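Local coordinates for protein 4-amino-4-deoxychorismate lyase (PDB 3LUL) that belongs to the class IV aminotransferase-like family, a fold type IV group of pyridoxal-phosphate-dependent enzymes, and is found in an assembly of two chains, at residues H71-Q74 / K75-K78; N144-E147 / A148-Q152. All coordinates share one frame; numbering follows the deposited sequence.

In the fold
From the N terminus, interaction 1 comes first. It is the last two turns of helix 65-78, whose inner side packs on strands 39-40, 84-91 and 106-113 of the five-stranded sheet. Interaction 2 opens later, at the start of helix 146-157, which lies against strands 122-131 and 162-167 of the larger mixed sheet and meets the second subunit. In each case the two segments are contiguous, so neither contact closes a loop; the two stand in series and neither nest nor cross. The centres of interaction 1 and interaction 2 lie about 30 Å apart. One belongs to the smaller sheet's helical cover, the other to a helix start beside the cofactor and the subunit interface.

Interaction 1 of 2, residues H71-Q74 / K75-K78; sequences HLIQ and KIQK
H71 and K75 meet through the backbone, K75 N donating to H71 O at 3.1 Å. The imidazole of H71 packs on E8 and I63. The CB of K75 lies 3.6 Å from that same carbonyl oxygen, H71 O, before the lysine chain bends at chi2 and leads away; K75 NZ makes a weak hydrogen bond to F110 O. Next along, L72 O receives I76 N at 3.0 Å in a nearly straight bond (171° at the hydrogen), and I76 lays CG1 and CD1 against the same oxygen, each of these carbons 3.4 Å from L72 O. L72 itself faces the sheet, on F110 and I86, and I76 joins it on I86. I73 makes the closest side-chain meeting: its CG2, opposite the backbone N about CA-CB (CG1 has chi1 -65°), comes 3.4 Å from Q77 NE2. The Q77 chain, extended beyond CG, slants across this methyl, while Q77 N bonds I73 O at 2.9 Å. A looser apolar touch joins I73 CD1 to I76 CD1 at 4.4 Å. Q74 ends the series, K78 N donating to Q74 O at 3.0 Å. Four successive i to i+4 bonds thus pair the carbonyls of 71-74 with the N-H groups of 75-78; L72 and I76 pack on the sheet, while Q74, Q77 and K78 are exposed.

Interaction 2 of 2, residues N144-E147 / A148-Q152; sequences NYLE and AIIAQ
L146 and I150 make the closely fitted part of this contact, one turn apart at the start of helix 146-157. With CG placed opposite its own backbone N (chi1 -171°), L146 slants across the isoleucine, and its CG lies 4.0 Å from I150 CD1. I150 N donates to L146 O at 2.8 Å, with 169° at the hydrogen. I150 CG1 packs on the same acceptor, 3.3 Å from L146 O. I149 repeats the pattern one residue earlier: its N reaches Y145 O at 2.9 Å, and its CG1 rests on the same carbonyl. A151 N closes the set on E147 O.

The other side, at the helix start, is looser. Y145 is the N-cap residue, and its ring carbon CD2 lies 3.9 Å from A148 CB, an oblique approach. A water bridges N144 O and A148 N, 3.2 Å from each; it donates to the first and accepts from the second, linking the residue before the N-cap to the first turn. L146 N is instead taken by N144 OD1 of the second subunit, and the reverse bond forms as well.

E147 is part of the helix, but its extended side chain leads away: OE1 bonds Y138 OH and, weakly, N135 ND2 of the second subunit, while OE2 forms a salt bridge with R131 NE and a hydrogen bond with W129 NE1. These partners probably stabilise the buried carboxylate as an anion. Y145 O accepts from I149 N while Y145 OH bonds O3 of the modified lysine at position 141, so one residue links helix start and cofactor, and the helix start probably helps to place this tyrosine beside the subunit interface.

Interaction 1 of 2, residues H71-Q74 / K75-K78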
ATOM      1  N   HIS B  71     -15.484   4.691  23.472  1.00 11.58           N
ATOM      2  CA  HIS B  71     -15.960   4.612  22.075  1.00 14.52           C
ATOM      3  C   HIS B  71     -16.235   3.198  21.616  1.00 12.78           C
ATOM      4  O   HIS B  71     -17.244   2.967  20.953  1.00 14.22           O
ATOM      5  CB  HIS B  71     -15.015   5.292  21.105  1.00 13.28           C
ATOM      6  CG  HIS B  71     -15.233   6.759  21.000  1.00 16.14           C
ATOM      7  ND1 HIS B  71     -14.382   7.683  21.562  1.00 22.85           N
ATOM      8  CD2 HIS B  71     -16.222   7.465  20.407  1.00 16.38           C
ATOM      9  CE1 HIS B  71     -14.822   8.898  21.295  1.00 20.75           C
ATOM     10  NE2 HIS B  71     -15.940   8.793  20.602  1.00 22.60           N
ATOM     11  N   LEU B  72     -15.371   2.261  21.983  1.00 12.57           N
ATOM     12  CA  LEU B  72     -15.571   0.845  21.650  1.00 13.97           C
ATOM     13  C   LEU B  72     -16.840   0.325  22.309  1.00 14.22           C
ATOM     14  O   LEU B  72     -17.668  -0.318  21.652  1.00 12.90           O
ATOM     15  CB  LEU B  72     -14.374  -0.035  22.046  1.00 11.78           C
ATOM     16  CG  LEU B  72     -12.995   0.296  21.434  1.00 14.69           C
ATOM     17  CD1 LEU B  72     -11.871  -0.551  22.089  1.00 11.51           C
ATOM     18  CD2 LEU B  72     -13.043   0.066  19.913  1.00 12.55           C
ATOM     19  N   ILE B  73     -17.021   0.652  23.588  1.00 13.45           N
ATOM     20  CA  ILE B  73     -18.200   0.183  24.329  1.00 14.46           C
ATOM     21  C   ILE B  73     -19.463   0.763  23.716  1.00 14.49           C
ATOM     22  O   ILE B  73     -20.442   0.038  23.547  1.00 13.86           O
ATOM     23  CB  ILE B  73     -18.118   0.502  25.836  1.00 14.49           C
ATOM     24  CG1 ILE B  73     -16.962  -0.267  26.497  1.00 18.29           C
ATOM     25  CG2 ILE B  73     -19.454   0.156  26.551  1.00 18.53           C
ATOM     26  CD1 ILE B  73     -17.033  -1.775  26.415  1.00 17.86           C
ATOM     27  N   GLN B  74     -19.437   2.040  23.328  1.00 14.42           N
ATOM     28  CA  GLN B  74     -20.645   2.674  22.800  1.00 15.14           C
ATOM     29  C   GLN B  74     -21.045   2.086  21.453  1.00 15.00           C
ATOM     30  O   GLN B  74     -22.229   1.979  21.165  1.00 14.73           O
ATOM     31  CB  GLN B  74     -20.523   4.203  22.714  1.00 16.67           C
ATOM     32  CG  GLN B  74     -20.598   4.933  24.093  1.00 23.27           C
ATOM     33  CD  GLN B  74     -21.782   4.499  25.002  1.00 29.11           C
ATOM     34  OE1 GLN B  74     -21.580   4.106  26.153  1.00 34.72           O
ATOM     35  NE2 GLN B  74     -23.012   4.578  24.485  1.00 33.27           N
ATOM     36  N   LYS B  75     -20.051   1.673  20.661  1.00 13.62           N
ATOM     37  CA  LYS B  75     -20.281   0.978  19.395  1.00 14.54           C
ATOM     38  C   LYS B  75     -20.868  -0.412  19.579  1.00 15.28           C
ATOM     39  O   LYS B  75     -21.850  -0.760  18.906  1.00 18.28           O
ATOM     40  CB  LYS B  75     -18.988   0.933  18.577  1.00 18.08           C
ATOM     41  CG  LYS B  75     -18.960   1.972  17.514  1.00 22.54           C
ATOM     42  CD  LYS B  75     -19.671   1.425  16.291  1.00 24.97           C
ATOM     43  CE  LYS B  75     -20.274   2.518  15.487  1.00 25.06           C
ATOM     44  NZ  LYS B  75     -20.666   2.034  14.149  1.00 26.54           N
ATOM     45  N   ILE B  76     -20.295  -1.196  20.494  1.00 14.09           N
ATOM     46  CA  ILE B  76     -20.795  -2.534  20.860  1.00 14.81           C
ATOM     47  C   ILE B  76     -22.238  -2.502  21.352  1.00 16.89           C
ATOM     48  O   ILE B  76     -23.097  -3.294  20.901  1.00 16.73           O
ATOM     49  CB  ILE B  76     -19.886  -3.174  21.967  1.00 15.83           C
ATOM     50  CG1 ILE B  76     -18.506  -3.558  21.387  1.00 16.12           C
ATOM     51  CG2 ILE B  76     -20.554  -4.358  22.695  1.00 17.10           C
ATOM     52  CD1 ILE B  76     -17.403  -3.582  22.460  1.00 14.74           C
ATOM     53  N   GLN B  77     -22.505  -1.580  22.273  1.00 15.81           N
ATOM     54  CA  GLN B  77     -23.853  -1.372  22.792  1.00 18.05           C
ATOM     55  C   GLN B  77     -24.855  -0.930  21.718  1.00 18.30           C
ATOM     56  O   GLN B  77     -25.967  -1.490  21.616  1.00 18.89           O
ATOM     57  CB  GLN B  77     -23.813  -0.362  23.939  1.00 17.45           C
ATOM     58  CG  GLN B  77     -23.229  -0.968  25.210  1.00 25.23           C
ATOM     59  CD  GLN B  77     -23.204   0.013  26.383  1.00 34.48           C
ATOM     60  OE1 GLN B  77     -23.630   1.167  26.263  1.00 39.37           O
ATOM     61  NE2 GLN B  77     -22.690  -0.446  27.520  1.00 27.33           N
ATOM     62  N   LYS B  78     -24.461   0.039  20.890  1.00 19.17           N
ATOM     63  CA  LYS B  78     -25.360   0.562  19.873  1.00 19.05           C
ATOM     64  C   LYS B  78     -25.685  -0.505  18.833  1.00 18.89           C
ATOM     65  O   LYS B  78     -26.815  -0.614  18.398  1.00 18.11           O
ATOM     66  CB  LYS B  78     -24.762   1.795  19.216  1.00 18.52           C
ATOM     67  CG  LYS B  78     -25.695   2.507  18.237  1.00 29.68           C
ATOM     68  CD  LYS B  78     -24.920   3.290  17.158  1.00 37.55           C
ATOM     69  CE  LYS B  78     -24.377   4.626  17.674  1.00 44.47           C
ATOM     70  NZ  LYS B  78     -23.356   5.222  16.730  1.00 47.16           N
TER

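Interaction 2 of 2, residues N144-E147 / A148-Q152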
ATOM      1  N   ASN B 144      -2.568  -0.074   3.349  1.00  9.04           N
ATOM      2  CA  ASN B 144      -1.919  -0.408   2.062  1.00  9.42           C
ATOM      3  C   ASN B 144      -1.867  -1.948   1.868  1.00 11.88           C
ATOM      4  O   ASN B 144      -0.786  -2.548   1.838  1.00 12.75           O
ATOM      5  CB  ASN B 144      -0.497   0.198   1.980  1.00 11.28           C
ATOM      6  CG  ASN B 144      -0.488   1.712   2.065  1.00 13.40           C
ATOM      7  OD1 ASN B 144      -0.144   2.399   1.101  1.00 12.03           O
ATOM      8  ND2 ASN B 144      -0.834   2.246   3.240  1.00 11.16           N
ATOM      9  N   TYR B 145      -3.041  -2.583   1.786  1.00  8.76           N
ATOM     10  CA  TYR B 145      -3.113  -4.048   1.746  1.00 10.02           C
ATOM     11  C   TYR B 145      -3.297  -4.651   0.360  1.00  9.74           C
ATOM     12  O   TYR B 145      -3.575  -5.846   0.252  1.00 10.34           O
ATOM     13  CB  TYR B 145      -4.167  -4.581   2.760  1.00 12.10           C
ATOM     14  CG  TYR B 145      -3.498  -4.924   4.123  1.00 15.97           C
ATOM     15  CD1 TYR B 145      -2.634  -4.018   4.731  1.00 20.73           C
ATOM     16  CD2 TYR B 145      -3.709  -6.147   4.764  1.00 19.46           C
ATOM     17  CE1 TYR B 145      -1.987  -4.292   5.982  1.00 23.89           C
ATOM     18  CE2 TYR B 145      -3.073  -6.446   6.017  1.00 22.28           C
ATOM     19  CZ  TYR B 145      -2.211  -5.509   6.613  1.00 22.68           C
ATOM     20  OH  TYR B 145      -1.546  -5.737   7.809  1.00 22.70           O
ATOM     21  N   LEU B 146      -3.140  -3.874  -0.717  1.00  6.93           N
ATOM     22  CA  LEU B 146      -3.296  -4.470  -2.049  1.00  7.60           C
ATOM     23  C   LEU B 146      -2.378  -5.663  -2.299  1.00  6.88           C
ATOM     24  O   LEU B 146      -2.797  -6.658  -2.929  1.00  8.04           O
ATOM     25  CB  LEU B 146      -3.136  -3.431  -3.155  1.00  6.58           C
ATOM     26  CG  LEU B 146      -3.475  -3.839  -4.584  1.00  7.38           C
ATOM     27  CD1 LEU B 146      -4.871  -4.522  -4.776  1.00 10.73           C
ATOM     28  CD2 LEU B 146      -3.326  -2.600  -5.512  1.00 10.48           C
ATOM     29  N   GLU B 147      -1.135  -5.558  -1.806  1.00  7.18           N
ATOM     30  CA  GLU B 147      -0.179  -6.642  -1.945  1.00  9.63           C
ATOM     31  C   GLU B 147      -0.749  -7.949  -1.368  1.00 10.96           C
ATOM     32  O   GLU B 147      -0.659  -9.028  -2.002  1.00 10.16           O
ATOM     33  CB  GLU B 147       1.141  -6.288  -1.284  1.00 11.71           C
ATOM     34  CG  GLU B 147       2.214  -7.317  -1.541  1.00 11.89           C
ATOM     35  CD  GLU B 147       3.510  -7.041  -0.799  1.00 10.51           C
ATOM     36  OE1 GLU B 147       3.887  -5.863  -0.592  1.00 12.28           O
ATOM     37  OE2 GLU B 147       4.161  -8.049  -0.484  1.00 12.33           O
ATOM     38  N   ALA B 148      -1.319  -7.829  -0.166  1.00 13.22           N
ATOM     39  CA  ALA B 148      -1.958  -8.930   0.526  1.00 12.16           C
ATOM     40  C   ALA B 148      -3.160  -9.455  -0.236  1.00 10.93           C
ATOM     41  O   ALA B 148      -3.362 -10.659  -0.329  1.00 10.37           O
ATOM     42  CB  ALA B 148      -2.370  -8.530   1.955  1.00 11.46           C
ATOM     43  N   ILE B 149      -3.958  -8.555  -0.766  1.00  9.72           N
ATOM     44  CA  ILE B 149      -5.123  -8.930  -1.578  1.00  9.37           C
ATOM     45  C   ILE B 149      -4.702  -9.742  -2.798  1.00  9.63           C
ATOM     46  O   ILE B 149      -5.257 -10.809  -3.056  1.00 11.47           O
ATOM     47  CB  ILE B 149      -5.946  -7.667  -2.020  1.00  8.72           C
ATOM     48  CG1 ILE B 149      -6.612  -7.034  -0.793  1.00  8.33           C
ATOM     49  CG2 ILE B 149      -7.005  -8.049  -3.084  1.00  7.63           C
ATOM     50  CD1 ILE B 149      -7.173  -5.647  -1.061  1.00 10.79           C
ATOM     51  N   ILE B 150      -3.720  -9.252  -3.539  1.00  8.98           N
ATOM     52  CA  ILE B 150      -3.245  -9.958  -4.741  1.00 10.86           C
ATOM     53  C   ILE B 150      -2.727 -11.383  -4.366  1.00 10.52           C
ATOM     54  O   ILE B 150      -3.085 -12.372  -5.003  1.00 12.74           O
ATOM     55  CB  ILE B 150      -2.156  -9.123  -5.473  1.00  8.68           C
ATOM     56  CG1 ILE B 150      -2.758  -7.801  -6.030  1.00  9.13           C
ATOM     57  CG2 ILE B 150      -1.471  -9.970  -6.599  1.00 11.03           C
ATOM     58  CD1 ILE B 150      -1.696  -6.850  -6.579  1.00  6.78           C
ATOM     59  N   ALA B 151      -1.905 -11.449  -3.319  1.00  9.38           N
ATOM     60  CA  ALA B 151      -1.320 -12.694  -2.832  1.00 10.36           C
ATOM     61  C   ALA B 151      -2.417 -13.674  -2.396  1.00 10.90           C
ATOM     62  O   ALA B 151      -2.409 -14.852  -2.774  1.00 11.44           O
ATOM     63  CB  ALA B 151      -0.361 -12.391  -1.704  1.00  9.26           C
ATOM     64  N   GLN B 152      -3.412 -13.193  -1.664  1.00 11.55           N
ATOM     65  CA  GLN B 152      -4.522 -14.070  -1.279  1.00 12.47           C
ATOM     66  C   GLN B 152      -5.372 -14.565  -2.457  1.00 11.57           C
ATOM     67  O   GLN B 152      -5.735 -15.745  -2.533  1.00 12.83           O
ATOM     68  CB  GLN B 152      -5.424 -13.422  -0.238  1.00 14.80           C
ATOM     69  CG  GLN B 152      -6.560 -14.383   0.166  1.00 20.69           C
ATOM     70  CD  GLN B 152      -7.019 -14.178   1.549  1.00 26.85           C
ATOM     71  OE1 GLN B 152      -7.299 -13.066   1.949  1.00 29.68           O
ATOM     72  NE2 GLN B 152      -7.078 -15.242   2.312  1.00 30.42           N
TER
HETATM   73  O   HOH W   1      -0.073  -5.623   1.748  1.00 17.59           O